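Long-range contacts in 5-carboxyvanillate decarboxylase (Sphingomonas paucimobilis, PDB 4NG3), which probably removes the 5-carboxyl group of 5-carboxyvanillate, a lignin-derived aromatic acid, at a manganese site on an amidohydrolase barrel: residues 7-12 with 294-299; 11-16 with 74-79; 47-52 with 298-303; 141-146 with 171-176. All coordinates share one frame; numbering follows the deposited sequence.

Contact 1. Residues 7-12 with 294-299; sequences TEEAVT and WAIDYP. With MN (manganese (II) ion), chain I; 1DF (4-hydroxy-3-methoxy-5-nitrobenzoic acid), chain J.
Glu8 OE2 and Asp297 OD1 bind the same manganese ion, the glutamate oxygen at 2.2 Å. The side chains run side by side the same way, their carboxylate planes turned 74° apart. Glu8 reaches the metal as a straight arm, with CG anti to the backbone N (chi1 -165°) and the chain extended beyond. The metal would offset the repulsion between Glu8 OE2 and Asp297 OD1, 3.0 Å apart. The phenol oxygen O3 and nitro oxygen O11 of the bound nitrobenzoate add two ligands, and water 1, also on the manganese, donates to Glu8 O. His174 NE2 completes the coordination. Tyr172 and Ser272 hold Glu8 OE1, and His227 holds Asp297 OD2.

Behind the metal, Glu9 folds back under the loop. Glu9 OE1 accepts Ile296 N at 2.9 Å. Asp297 N reaches Glu9 OE1 at 3.3 Å, and Tyr298 N reaches Glu9 OE2 at 2.9 Å; all three come on the syn side, whereas Glu8 N meets OE1 from above the carboxylate plane. Four backbone donors around one buried carboxylate are consistent with a negative charge, and they fix the loop that presents Asp297. Thr7 OG1 donates to Trp294 O at 2.9 Å and Ala10 N to Tyr298 O at 2.8 Å.

Ala295 CB sits against Thr7 and Glu8, and Ala10 CB meets Pro299 CD. The contact brings strand 5-11 beside the loop that follows strand 292-293, where the first and last strands of the TIM-type barrel meet. Helix 49-54 covers Ala10 and Pro299, and helix 303-311 covers Trp294, Ile296 and Tyr298.

Contact 2. Residues 11-16 with 74-79; sequences VTFQPV and LSLTAP. With 1DF (4-hydroxy-3-methoxy-5-nitrobenzoic acid), chain J.
Val11 and Leu76 form a parallel beta bridge where strand 5-11, the first of the barrel, leaves its neighbour 71-76. The tight part is this short piece of backbone. Val11 N donates to Ser75 O at 3.0 Å, and Val11 O receives Thr77 N at 2.9 Å. That same oxygen also takes a CA-H contact from Leu76, so two donors converge on it. The Val11 side chain lies alongside the neighbouring strand, its CG1 branch set between the backbone N and the carbonyl carbon (chi1 72°) and resting 3.6 Å from Ser75 O.

Past Val11 the chain swings outward into helix 14-23, and the bridge gives way to looser side-chain packing. Leu76 carries most of this packing: with CG anti to the backbone N (chi1 178°), its CD1 methyl reaches Thr12 CA at 3.9 Å, lies oblique to the Phe13 ring and meets Val16 CG1 tip to tip at 4.2 Å. No polar bond joins the segments here. Beyond it, Gln14 faces solvent and Pro15 does so in part, whereas helix 86-106 covers Val11, Phe13 and Leu74 from outside the barrel.

At the other end, residues 77 and 78 border the active-site pocket. Thr77 OG1, hydrogen-bonded to Tyr300 OH, lies 3.6 Å from the methoxy oxygen OM of the bound nitrobenzoate, and Ala78 O approaches the methoxy carbon CV at 3.4 Å.

Contact 3. Residues 47-52 with 298-303; sequences PAMIGR and YPYQPM. With 1DF (4-hydroxy-3-methoxy-5-nitrobenzoic acid), chain J.
Met49 and Tyr300 make a Met-aromatic contact at the rim of the amidohydrolase barrel, where helix 49-54 meets the loop after strand 292-293. SD stands 4.5 Å from the centroid of the Tyr300 ring and 41° off its normal, so it comes in obliquely. The thioether is bent at both chi2 and chi3, which curls it onto CE1 of the ring while SD also touches Pro299 CG. From the other side the bound nitrobenzoate lies over the ring face, with CO2 of the ligand 3.2 Å above its plane. Met49 thus backs an aromatic wall of the pocket.

Flat groups stack around Pro299. Arg52 runs past it in the opposite direction and lays one guanidinium face over Pro299 CB. The same CB covers one face of the Tyr298 ring, with Met303 CE on the opposite face.

The polar links gather at Arg52. NH1 donates to Pro299 O at 3.0 Å, tilted 29° from the guanidinium plane, and the chain's bend at chi3 carries the group back to this carbonyl. Glu59 accepts from Tyr298 OH and makes a long, weak ion pair with Arg52 NE.

Two waters complete the joint. Water 3 accepts from Arg52 NH2 and donates to Pro299 O; water 2 donates to Arg52 O at 2.8 Å and to Tyr298 OH at 2.7 Å.

Contact 4. Residues 141-146 with 171-176; sequences LVINSH and LYIHPR. With MN (manganese (II) ion), chain I; 1DF (4-hydroxy-3-methoxy-5-nitrobenzoic acid), chain J.
Leu141 to Asn144 pair in register with Leu171 to His174 as parallel barrel strands, 22° apart in direction. The backbone ladder runs from Tyr172 N to Leu141 O (2.8 Å), Ile143 N to Tyr172 O and His174 N to Ile143 O, with a weak last rung from Ser145 N to His174 O.

At the metal, His174 NE2 binds manganese at 2.2 Å, an ion shared with Glu8 and Asp297; Tyr172 OH bonds to Glu8 OE1. His174 ND1 aims the ring by donating to Pro175 O at 2.8 Å, on a lone pair. Asn144 lies alongside His174, its amide nearly perpendicular to the imidazole.

At the far end the Arg176 guanidinium stacks flat on the His146 ring, centres 3.8 Å apart and planes 11° from parallel. Arg176 NH1 also donates to His146 O at 3.0 Å, while Asp32 makes a salt bridge to NE. Stacked on one face and bonded through NH1 and NE, the guanidinium has little freedom to rotate.

Most apolar contacts are on the sheet's outer face, where Leu171 CD1 nestles between Leu141 CB (3.7 Å) and Ile143 CG2, and Ile173 CG1 also meets Ile143 CG2. There Leu141 and Leu171 pack on helix 158-167, which links the two strands as a beta-alpha-beta unit, and Ile173 on helix 197-211. Val142, touching Tyr172, points to the barrel interior with Asn144 and His174, and strand 223-225 flanks 171-174.

All four contacts are mainly buried, but at different depths. Contact 4 lies about 4 Å, centre to centre, from the middle of the chain, whereas contact 3 is about 17 Å out at the rim, with waters, a partly exposed arginine and neighbours from the second subunit. Contacts 1, 2 and 4 use strands of one sheet. Contact 4 is a regular ladder and contact 2 a single bridge; contact 1 replaces the ladder largely with carboxylate grips. Contacts 1 and 4 both supply manganese ligands and meet through Glu8 and Tyr172. Contacts 2 and 3 instead shape the pocket beside the aromatic ligand, joined by the Thr77–Tyr300 hydroxyl pair.

Contact 1. Residues 7-12 with 294-299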
# COMPACT_ATOMS: atom_id res chain seq x y z
N THR A 7 -20.10 8.60 5.50
CA THR A 7 -19.31 8.56 6.74
C THR A 7 -17.98 9.31 6.77
O THR A 7 -17.31 9.30 7.79
CB THR A 7 -19.03 7.10 7.19
OG1 THR A 7 -18.44 6.36 6.11
CG2 THR A 7 -20.31 6.43 7.60
N GLU A 8 -17.59 9.95 5.67
CA GLU A 8 -16.30 10.67 5.68
C GLU A 8 -16.45 12.07 5.10
O GLU A 8 -15.80 12.43 4.12
CB GLU A 8 -15.20 9.89 4.94
CG GLU A 8 -13.78 10.40 5.24
CD GLU A 8 -12.70 9.73 4.40
OE1 GLU A 8 -12.59 8.48 4.45
OE2 GLU A 8 -11.97 10.44 3.68
N GLU A 9 -17.31 12.86 5.72
CA GLU A 9 -17.70 14.12 5.11
C GLU A 9 -17.04 15.28 5.82
O GLU A 9 -17.30 15.55 7.00
CB GLU A 9 -19.22 14.23 5.10
CG GLU A 9 -19.90 12.92 4.65
CD GLU A 9 -19.25 12.35 3.38
OE1 GLU A 9 -18.95 11.13 3.34
OE2 GLU A 9 -19.04 13.13 2.43
N ALA A 10 -16.16 15.95 5.10
CA ALA A 10 -15.29 16.95 5.70
C ALA A 10 -16.01 18.28 5.92
O ALA A 10 -16.86 18.68 5.13
CB ALA A 10 -14.04 17.15 4.84
N VAL A 11 -15.65 18.95 7.01
CA VAL A 11 -16.17 20.26 7.34
C VAL A 11 -15.04 21.04 8.00
O VAL A 11 -14.03 20.46 8.42
CB VAL A 11 -17.37 20.14 8.32
CG1 VAL A 11 -16.88 19.73 9.70
CG2 VAL A 11 -18.16 21.45 8.40
N THR A 12 -15.17 22.36 8.07
CA THR A 12 -14.25 23.14 8.88
C THR A 12 -15.00 24.30 9.52
O THR A 12 -16.15 24.57 9.17
CB THR A 12 -13.08 23.69 8.05
OG1 THR A 12 -12.11 24.27 8.93
CG2 THR A 12 -13.58 24.76 7.08
N TRP A 294 -20.51 2.93 3.54
CA TRP A 294 -20.46 3.83 2.40
C TRP A 294 -20.03 5.22 2.87
O TRP A 294 -20.34 5.62 3.99
CB TRP A 294 -21.84 3.89 1.75
CG TRP A 294 -21.96 4.87 0.64
CD1 TRP A 294 -21.41 4.76 -0.60
CD2 TRP A 294 -22.67 6.11 0.67
NE1 TRP A 294 -21.72 5.87 -1.35
CE2 TRP A 294 -22.50 6.71 -0.60
CE3 TRP A 294 -23.42 6.79 1.64
CZ2 TRP A 294 -23.06 7.94 -0.93
CZ3 TRP A 294 -23.98 8.01 1.32
CH2 TRP A 294 -23.80 8.58 0.04
N ALA A 295 -19.34 5.95 2.00
CA ALA A 295 -19.02 7.34 2.25
C ALA A 295 -18.87 8.06 0.92
O ALA A 295 -18.77 7.43 -0.13
CB ALA A 295 -17.74 7.47 3.07
N ILE A 296 -18.82 9.39 0.97
CA ILE A 296 -18.67 10.20 -0.23
C ILE A 296 -17.29 10.82 -0.30
O ILE A 296 -16.68 10.83 -1.37
CB ILE A 296 -19.69 11.36 -0.29
CG1 ILE A 296 -21.11 10.82 -0.33
CG2 ILE A 296 -19.42 12.29 -1.52
CD1 ILE A 296 -22.16 11.90 -0.10
N ASP A 297 -16.81 11.32 0.84
CA ASP A 297 -15.59 12.15 0.92
C ASP A 297 -15.84 13.56 0.35
O ASP A 297 -14.94 14.18 -0.23
CB ASP A 297 -14.41 11.47 0.19
CG ASP A 297 -13.09 11.61 0.92
OD1 ASP A 297 -12.94 12.53 1.75
OD2 ASP A 297 -12.18 10.78 0.65
N TYR A 298 -17.06 14.08 0.54
CA TYR A 298 -17.40 15.46 0.20
C TYR A 298 -16.61 16.41 1.12
O TYR A 298 -16.44 16.10 2.30
CB TYR A 298 -18.91 15.67 0.40
CG TYR A 298 -19.41 17.03 -0.01
CD1 TYR A 298 -19.73 17.29 -1.33
CD2 TYR A 298 -19.57 18.05 0.92
CE1 TYR A 298 -20.18 18.53 -1.73
CE2 TYR A 298 -20.01 19.30 0.54
CZ TYR A 298 -20.32 19.53 -0.79
OH TYR A 298 -20.77 20.76 -1.19
N PRO A 299 -16.15 17.56 0.60
CA PRO A 299 -16.29 18.07 -0.78
C PRO A 299 -15.11 17.73 -1.69
O PRO A 299 -15.03 18.29 -2.79
CB PRO A 299 -16.37 19.58 -0.58
CG PRO A 299 -15.53 19.83 0.61
CD PRO A 299 -15.64 18.61 1.50
MN MN I . -11.30 12.52 3.30
C1 1DF J . -8.21 15.53 -0.33
CO1 1DF J . -8.77 14.25 -0.33
CO2 1DF J . -8.13 16.26 0.84
CM1 1DF J . -9.25 13.71 0.86
CM2 1DF J . -8.61 15.72 2.02
OM 1DF J . -8.57 16.40 3.21
CZ 1DF J . -9.18 14.47 2.02
CC 1DF J . -7.66 16.17 -1.56
CV 1DF J . -7.66 17.42 3.45
O1 1DF J . -8.03 15.78 -2.70
O2 1DF J . -6.84 17.11 -1.45
O3 1DF J . -9.99 14.19 3.09
N 1DF J . -9.54 12.31 0.98
O11 1DF J . -10.09 11.82 2.07
O22 1DF J . -9.27 11.52 -0.00
O HOH W 1 -12.96 13.60 4.34

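Contact 2. Residues 11-16 with 74-79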
# COMPACT_ATOMS: atom_id res chain seq x y z
N VAL A 11 -15.65 18.95 7.01
CA VAL A 11 -16.17 20.26 7.34
C VAL A 11 -15.04 21.04 8.00
O VAL A 11 -14.03 20.46 8.42
CB VAL A 11 -17.37 20.14 8.32
CG1 VAL A 11 -16.88 19.73 9.70
CG2 VAL A 11 -18.16 21.45 8.40
N THR A 12 -15.17 22.36 8.07
CA THR A 12 -14.25 23.14 8.88
C THR A 12 -15.00 24.30 9.52
O THR A 12 -16.15 24.57 9.17
CB THR A 12 -13.08 23.69 8.05
OG1 THR A 12 -12.11 24.27 8.93
CG2 THR A 12 -13.58 24.76 7.08
N PHE A 13 -14.35 24.97 10.46
CA PHE A 13 -14.94 26.08 11.19
C PHE A 13 -13.98 27.26 11.16
O PHE A 13 -12.76 27.07 11.08
CB PHE A 13 -15.23 25.67 12.63
CG PHE A 13 -15.98 24.37 12.73
CD1 PHE A 13 -17.34 24.32 12.47
CD2 PHE A 13 -15.32 23.19 13.06
CE1 PHE A 13 -18.04 23.13 12.54
CE2 PHE A 13 -16.01 22.00 13.14
CZ PHE A 13 -17.38 21.97 12.88
N GLN A 14 -14.52 28.47 11.21
CA GLN A 14 -13.72 29.69 11.09
C GLN A 14 -12.48 29.77 12.01
O GLN A 14 -11.41 30.19 11.56
CB GLN A 14 -14.60 30.94 11.25
CG GLN A 14 -13.85 32.26 11.14
CD GLN A 14 -13.65 32.72 9.71
OE1 GLN A 14 -13.64 31.91 8.77
NE2 GLN A 14 -13.50 34.03 9.52
N PRO A 15 -12.61 29.38 13.29
CA PRO A 15 -11.40 29.47 14.12
C PRO A 15 -10.27 28.55 13.63
O PRO A 15 -9.10 28.91 13.76
CB PRO A 15 -11.89 29.02 15.49
CG PRO A 15 -13.33 29.40 15.51
CD PRO A 15 -13.81 29.10 14.11
N VAL A 16 -10.62 27.39 13.08
CA VAL A 16 -9.60 26.51 12.54
C VAL A 16 -9.05 27.04 11.20
O VAL A 16 -7.84 26.99 10.95
CB VAL A 16 -10.14 25.09 12.35
CG1 VAL A 16 -9.06 24.18 11.74
CG2 VAL A 16 -10.64 24.54 13.67
N LEU A 74 -20.16 14.22 9.85
CA LEU A 74 -19.16 15.27 9.67
C LEU A 74 -17.89 15.06 10.49
O LEU A 74 -17.95 14.58 11.63
CB LEU A 74 -19.76 16.62 10.04
CG LEU A 74 -21.01 17.03 9.26
CD1 LEU A 74 -21.61 18.28 9.88
CD2 LEU A 74 -20.66 17.26 7.80
N SER A 75 -16.75 15.44 9.92
CA SER A 75 -15.46 15.42 10.62
C SER A 75 -14.62 16.64 10.24
O SER A 75 -14.56 17.01 9.06
CB SER A 75 -14.69 14.15 10.27
OG SER A 75 -14.68 13.95 8.87
N LEU A 76 -13.95 17.25 11.21
CA LEU A 76 -13.02 18.33 10.92
C LEU A 76 -11.99 17.82 9.93
O LEU A 76 -11.38 16.75 10.14
CB LEU A 76 -12.35 18.86 12.20
CG LEU A 76 -11.32 19.98 11.96
CD1 LEU A 76 -11.98 21.25 11.38
CD2 LEU A 76 -10.57 20.30 13.26
N THR A 77 -11.83 18.55 8.84
CA THR A 77 -11.04 18.09 7.71
C THR A 77 -9.57 17.98 8.09
O THR A 77 -9.09 18.69 8.98
CB THR A 77 -11.18 19.04 6.51
OG1 THR A 77 -10.58 18.45 5.35
CG2 THR A 77 -10.54 20.40 6.80
N ALA A 78 -8.85 17.09 7.41
CA ALA A 78 -7.41 16.99 7.62
C ALA A 78 -6.78 18.33 7.30
O ALA A 78 -7.23 19.04 6.39
CB ALA A 78 -6.82 15.88 6.75
N PRO A 79 -5.72 18.71 8.04
CA PRO A 79 -5.00 17.95 9.07
C PRO A 79 -5.54 18.18 10.48
O PRO A 79 -4.80 18.00 11.47
CB PRO A 79 -3.59 18.51 8.96
CG PRO A 79 -3.82 19.96 8.63
CD PRO A 79 -5.07 20.01 7.77
C1 1DF J . -8.21 15.53 -0.33
CO1 1DF J . -8.77 14.25 -0.33
CO2 1DF J . -8.13 16.26 0.84
CM1 1DF J . -9.25 13.71 0.86
CM2 1DF J . -8.61 15.72 2.02
OM 1DF J . -8.57 16.40 3.21
CZ 1DF J . -9.18 14.47 2.02
CC 1DF J . -7.66 16.17 -1.56
CV 1DF J . -7.66 17.42 3.45
O1 1DF J . -8.03 15.78 -2.70
O2 1DF J . -6.84 17.11 -1.45
O3 1DF J . -9.99 14.19 3.09
N 1DF J . -9.54 12.31 0.98
O11 1DF J . -10.09 11.82 2.07
O22 1DF J . -9.27 11.52 -0.00

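Contact 3. Residues 47-52 with 298-303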
# COMPACT_ATOMS: atom_id res chain seq x y z
N PRO A 47 -8.85 27.95 -4.36
CA PRO A 47 -9.49 29.06 -3.64
C PRO A 47 -10.94 28.80 -3.19
O PRO A 47 -11.40 29.47 -2.27
CB PRO A 47 -9.45 30.21 -4.66
CG PRO A 47 -9.46 29.51 -5.99
CD PRO A 47 -8.67 28.25 -5.79
N ALA A 48 -11.65 27.88 -3.83
CA ALA A 48 -13.05 27.63 -3.48
C ALA A 48 -13.23 26.65 -2.30
O ALA A 48 -14.31 26.55 -1.73
CB ALA A 48 -13.84 27.12 -4.70
N MET A 49 -12.17 25.93 -1.96
CA MET A 49 -12.28 24.83 -1.00
C MET A 49 -12.67 25.24 0.43
O MET A 49 -13.40 24.51 1.10
CB MET A 49 -11.00 23.99 -1.00
CG MET A 49 -11.09 22.73 -0.14
SD MET A 49 -12.40 21.60 -0.68
CE MET A 49 -11.78 21.05 -2.26
N ILE A 50 -12.20 26.38 0.92
CA ILE A 50 -12.58 26.80 2.27
C ILE A 50 -14.10 26.99 2.36
O ILE A 50 -14.76 26.56 3.32
CB ILE A 50 -11.87 28.09 2.73
CG1 ILE A 50 -10.43 27.80 3.14
CG2 ILE A 50 -12.63 28.74 3.90
CD1 ILE A 50 -9.60 29.05 3.39
N GLY A 51 -14.66 27.63 1.33
CA GLY A 51 -16.08 27.90 1.30
C GLY A 51 -16.88 26.61 1.26
O GLY A 51 -17.90 26.46 1.94
N ARG A 52 -16.40 25.66 0.47
CA ARG A 52 -17.11 24.38 0.37
C ARG A 52 -17.03 23.54 1.66
O ARG A 52 -18.03 22.94 2.07
CB ARG A 52 -16.64 23.60 -0.87
CG ARG A 52 -16.83 24.45 -2.13
CD ARG A 52 -16.47 23.70 -3.40
NE ARG A 52 -17.30 22.51 -3.56
CZ ARG A 52 -16.81 21.30 -3.76
NH1 ARG A 52 -15.50 21.11 -3.83
NH2 ARG A 52 -17.63 20.27 -3.90
N TYR A 298 -17.06 14.08 0.54
CA TYR A 298 -17.40 15.46 0.20
C TYR A 298 -16.61 16.41 1.12
O TYR A 298 -16.44 16.10 2.30
CB TYR A 298 -18.91 15.67 0.40
CG TYR A 298 -19.41 17.03 -0.01
CD1 TYR A 298 -19.73 17.29 -1.33
CD2 TYR A 298 -19.57 18.05 0.92
CE1 TYR A 298 -20.18 18.53 -1.73
CE2 TYR A 298 -20.01 19.30 0.54
CZ TYR A 298 -20.32 19.53 -0.79
OH TYR A 298 -20.77 20.76 -1.19
N PRO A 299 -16.15 17.56 0.60
CA PRO A 299 -16.29 18.07 -0.78
C PRO A 299 -15.11 17.73 -1.69
O PRO A 299 -15.03 18.29 -2.79
CB PRO A 299 -16.37 19.58 -0.58
CG PRO A 299 -15.53 19.83 0.61
CD PRO A 299 -15.64 18.61 1.50
N TYR A 300 -14.23 16.83 -1.25
CA TYR A 300 -13.10 16.41 -2.07
C TYR A 300 -13.53 15.48 -3.20
O TYR A 300 -12.82 15.33 -4.19
CB TYR A 300 -12.01 15.78 -1.20
CG TYR A 300 -11.54 16.71 -0.11
CD1 TYR A 300 -10.79 17.85 -0.41
CD2 TYR A 300 -11.89 16.49 1.22
CE1 TYR A 300 -10.38 18.72 0.58
CE2 TYR A 300 -11.49 17.36 2.22
CZ TYR A 300 -10.73 18.47 1.89
OH TYR A 300 -10.31 19.34 2.86
N GLN A 301 -14.70 14.86 -3.04
CA GLN A 301 -15.35 14.07 -4.09
C GLN A 301 -16.78 14.56 -4.22
O GLN A 301 -17.38 14.99 -3.22
CB GLN A 301 -15.41 12.58 -3.73
CG GLN A 301 -14.08 11.92 -3.46
CD GLN A 301 -13.62 11.06 -4.61
OE1 GLN A 301 -14.36 10.84 -5.58
NE2 GLN A 301 -12.40 10.57 -4.52
N PRO A 302 -17.35 14.49 -5.43
CA PRO A 302 -18.75 14.90 -5.65
C PRO A 302 -19.76 13.85 -5.19
O PRO A 302 -19.45 12.65 -5.20
CB PRO A 302 -18.81 15.08 -7.17
CG PRO A 302 -17.77 14.13 -7.69
CD PRO A 302 -16.66 14.17 -6.69
N MET A 303 -20.96 14.27 -4.79
CA MET A 303 -21.90 13.33 -4.20
C MET A 303 -22.57 12.39 -5.19
O MET A 303 -22.72 11.21 -4.90
CB MET A 303 -22.99 14.05 -3.39
CG MET A 303 -22.47 14.93 -2.30
SD MET A 303 -23.79 15.38 -1.16
CE MET A 303 -23.08 16.90 -0.52
C1 1DF J . -8.21 15.53 -0.33
CO1 1DF J . -8.77 14.25 -0.33
CO2 1DF J . -8.13 16.26 0.84
CM1 1DF J . -9.25 13.71 0.86
CM2 1DF J . -8.61 15.72 2.02
OM 1DF J . -8.57 16.40 3.21
CZ 1DF J . -9.18 14.47 2.02
CC 1DF J . -7.66 16.17 -1.56
CV 1DF J . -7.66 17.42 3.45
O1 1DF J . -8.03 15.78 -2.70
O2 1DF J . -6.84 17.11 -1.45
O3 1DF J . -9.99 14.19 3.09
N 1DF J . -9.54 12.31 0.98
O11 1DF J . -10.09 11.82 2.07
O22 1DF J . -9.27 11.52 -0.00
O HOH W 2 -20.41 22.70 0.63
O HOH W 3 -17.37 17.72 -4.77

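Contact 4. Residues 141-146 with 171-176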
# COMPACT_ATOMS: atom_id res chain seq x y z
N LEU A 141 -15.13 9.63 17.03
CA LEU A 141 -13.94 10.46 16.99
C LEU A 141 -13.26 10.36 15.63
O LEU A 141 -13.41 9.36 14.92
CB LEU A 141 -12.95 10.02 18.07
CG LEU A 141 -13.45 10.13 19.51
CD1 LEU A 141 -12.54 9.35 20.46
CD2 LEU A 141 -13.55 11.60 19.93
N VAL A 142 -12.52 11.41 15.28
CA VAL A 142 -11.67 11.42 14.09
C VAL A 142 -10.28 11.98 14.42
O VAL A 142 -10.14 12.93 15.19
CB VAL A 142 -12.31 12.23 12.92
CG1 VAL A 142 -12.55 13.70 13.33
CG2 VAL A 142 -11.46 12.14 11.65
N ILE A 143 -9.25 11.37 13.84
CA ILE A 143 -7.88 11.88 13.93
C ILE A 143 -7.22 11.63 12.57
O ILE A 143 -7.61 10.71 11.86
CB ILE A 143 -7.09 11.21 15.10
CG1 ILE A 143 -5.90 12.08 15.52
CG2 ILE A 143 -6.65 9.80 14.75
CD1 ILE A 143 -6.32 13.42 16.10
N ASN A 144 -6.28 12.48 12.18
CA ASN A 144 -5.67 12.35 10.86
C ASN A 144 -4.29 11.72 10.88
O ASN A 144 -3.30 12.42 11.01
CB ASN A 144 -5.62 13.71 10.17
CG ASN A 144 -6.96 14.39 10.18
OD1 ASN A 144 -7.88 13.97 9.47
ND2 ASN A 144 -7.11 15.41 11.00
N SER A 145 -4.25 10.39 10.74
CA SER A 145 -3.01 9.62 10.85
C SER A 145 -2.06 10.17 11.92
O SER A 145 -2.48 10.46 13.04
CB SER A 145 -2.30 9.52 9.50
OG SER A 145 -1.41 8.41 9.51
N HIS A 146 -0.80 10.35 11.55
CA HIS A 146 0.26 10.66 12.52
C HIS A 146 0.12 11.99 13.26
O HIS A 146 -0.51 12.93 12.77
CB HIS A 146 1.63 10.61 11.84
CG HIS A 146 2.02 11.90 11.17
ND1 HIS A 146 2.68 12.91 11.84
CD2 HIS A 146 1.87 12.32 9.90
CE1 HIS A 146 2.90 13.91 11.00
NE2 HIS A 146 2.42 13.58 9.82
N LEU A 171 -13.05 5.31 16.46
CA LEU A 171 -12.09 6.32 16.00
C LEU A 171 -11.83 6.14 14.51
O LEU A 171 -11.30 5.13 14.10
CB LEU A 171 -10.76 6.22 16.76
CG LEU A 171 -9.64 7.11 16.19
CD1 LEU A 171 -9.90 8.60 16.44
CD2 LEU A 171 -8.25 6.68 16.70
N TYR A 172 -12.20 7.14 13.73
CA TYR A 172 -11.92 7.17 12.30
C TYR A 172 -10.51 7.72 12.17
O TYR A 172 -10.27 8.87 12.53
CB TYR A 172 -12.92 8.11 11.60
CG TYR A 172 -13.14 7.84 10.12
CD1 TYR A 172 -12.07 7.79 9.23
CD2 TYR A 172 -14.42 7.64 9.62
CE1 TYR A 172 -12.27 7.54 7.87
CE2 TYR A 172 -14.63 7.40 8.27
CZ TYR A 172 -13.56 7.35 7.41
OH TYR A 172 -13.78 7.10 6.07
N ILE A 173 -9.57 6.90 11.70
CA ILE A 173 -8.24 7.40 11.41
C ILE A 173 -8.20 7.80 9.94
O ILE A 173 -8.10 6.96 9.05
CB ILE A 173 -7.12 6.38 11.72
CG1 ILE A 173 -7.15 6.02 13.22
CG2 ILE A 173 -5.76 6.98 11.35
CD1 ILE A 173 -6.00 5.13 13.68
N HIS A 174 -8.32 9.11 9.71
CA HIS A 174 -8.35 9.69 8.37
C HIS A 174 -6.91 9.97 7.91
O HIS A 174 -6.00 10.09 8.74
CB HIS A 174 -9.18 10.98 8.42
CG HIS A 174 -9.37 11.65 7.09
ND1 HIS A 174 -8.43 12.50 6.56
CD2 HIS A 174 -10.38 11.60 6.20
CE1 HIS A 174 -8.85 12.94 5.38
NE2 HIS A 174 -10.04 12.41 5.14
N PRO A 175 -6.69 10.05 6.59
CA PRO A 175 -5.31 10.34 6.18
C PRO A 175 -4.85 11.77 6.44
O PRO A 175 -5.66 12.67 6.66
CB PRO A 175 -5.36 10.16 4.66
CG PRO A 175 -6.48 9.22 4.43
CD PRO A 175 -7.51 9.61 5.45
N ARG A 176 -3.54 11.95 6.40
CA ARG A 176 -2.91 13.24 6.17
C ARG A 176 -1.68 12.90 5.33
O ARG A 176 -1.44 11.72 5.05
CB ARG A 176 -2.54 13.95 7.47
CG ARG A 176 -1.52 13.22 8.33
CD ARG A 176 -1.17 13.99 9.60
NE ARG A 176 -0.43 15.22 9.34
CZ ARG A 176 0.16 15.95 10.28
NH1 ARG A 176 0.10 15.57 11.55
NH2 ARG A 176 0.82 17.06 9.95
MN MN I . -11.30 12.52 3.30
C1 1DF J . -8.21 15.53 -0.33
CO1 1DF J . -8.77 14.25 -0.33
CO2 1DF J . -8.13 16.26 0.84
CM1 1DF J . -9.25 13.71 0.86
CM2 1DF J . -8.61 15.72 2.02
OM 1DF J . -8.57 16.40 3.21
CZ 1DF J . -9.18 14.47 2.02
CC 1DF J . -7.66 16.17 -1.56
CV 1DF J . -7.66 17.42 3.45
O1 1DF J . -8.03 15.78 -2.70
O2 1DF J . -6.84 17.11 -1.45
O3 1DF J . -9.99 14.19 3.09
N 1DF J . -9.54 12.31 0.98
O11 1DF J . -10.09 11.82 2.07
O22 1DF J . -9.27 11.52 -0.00
O HOH W 1 -12.96 13.60 4.34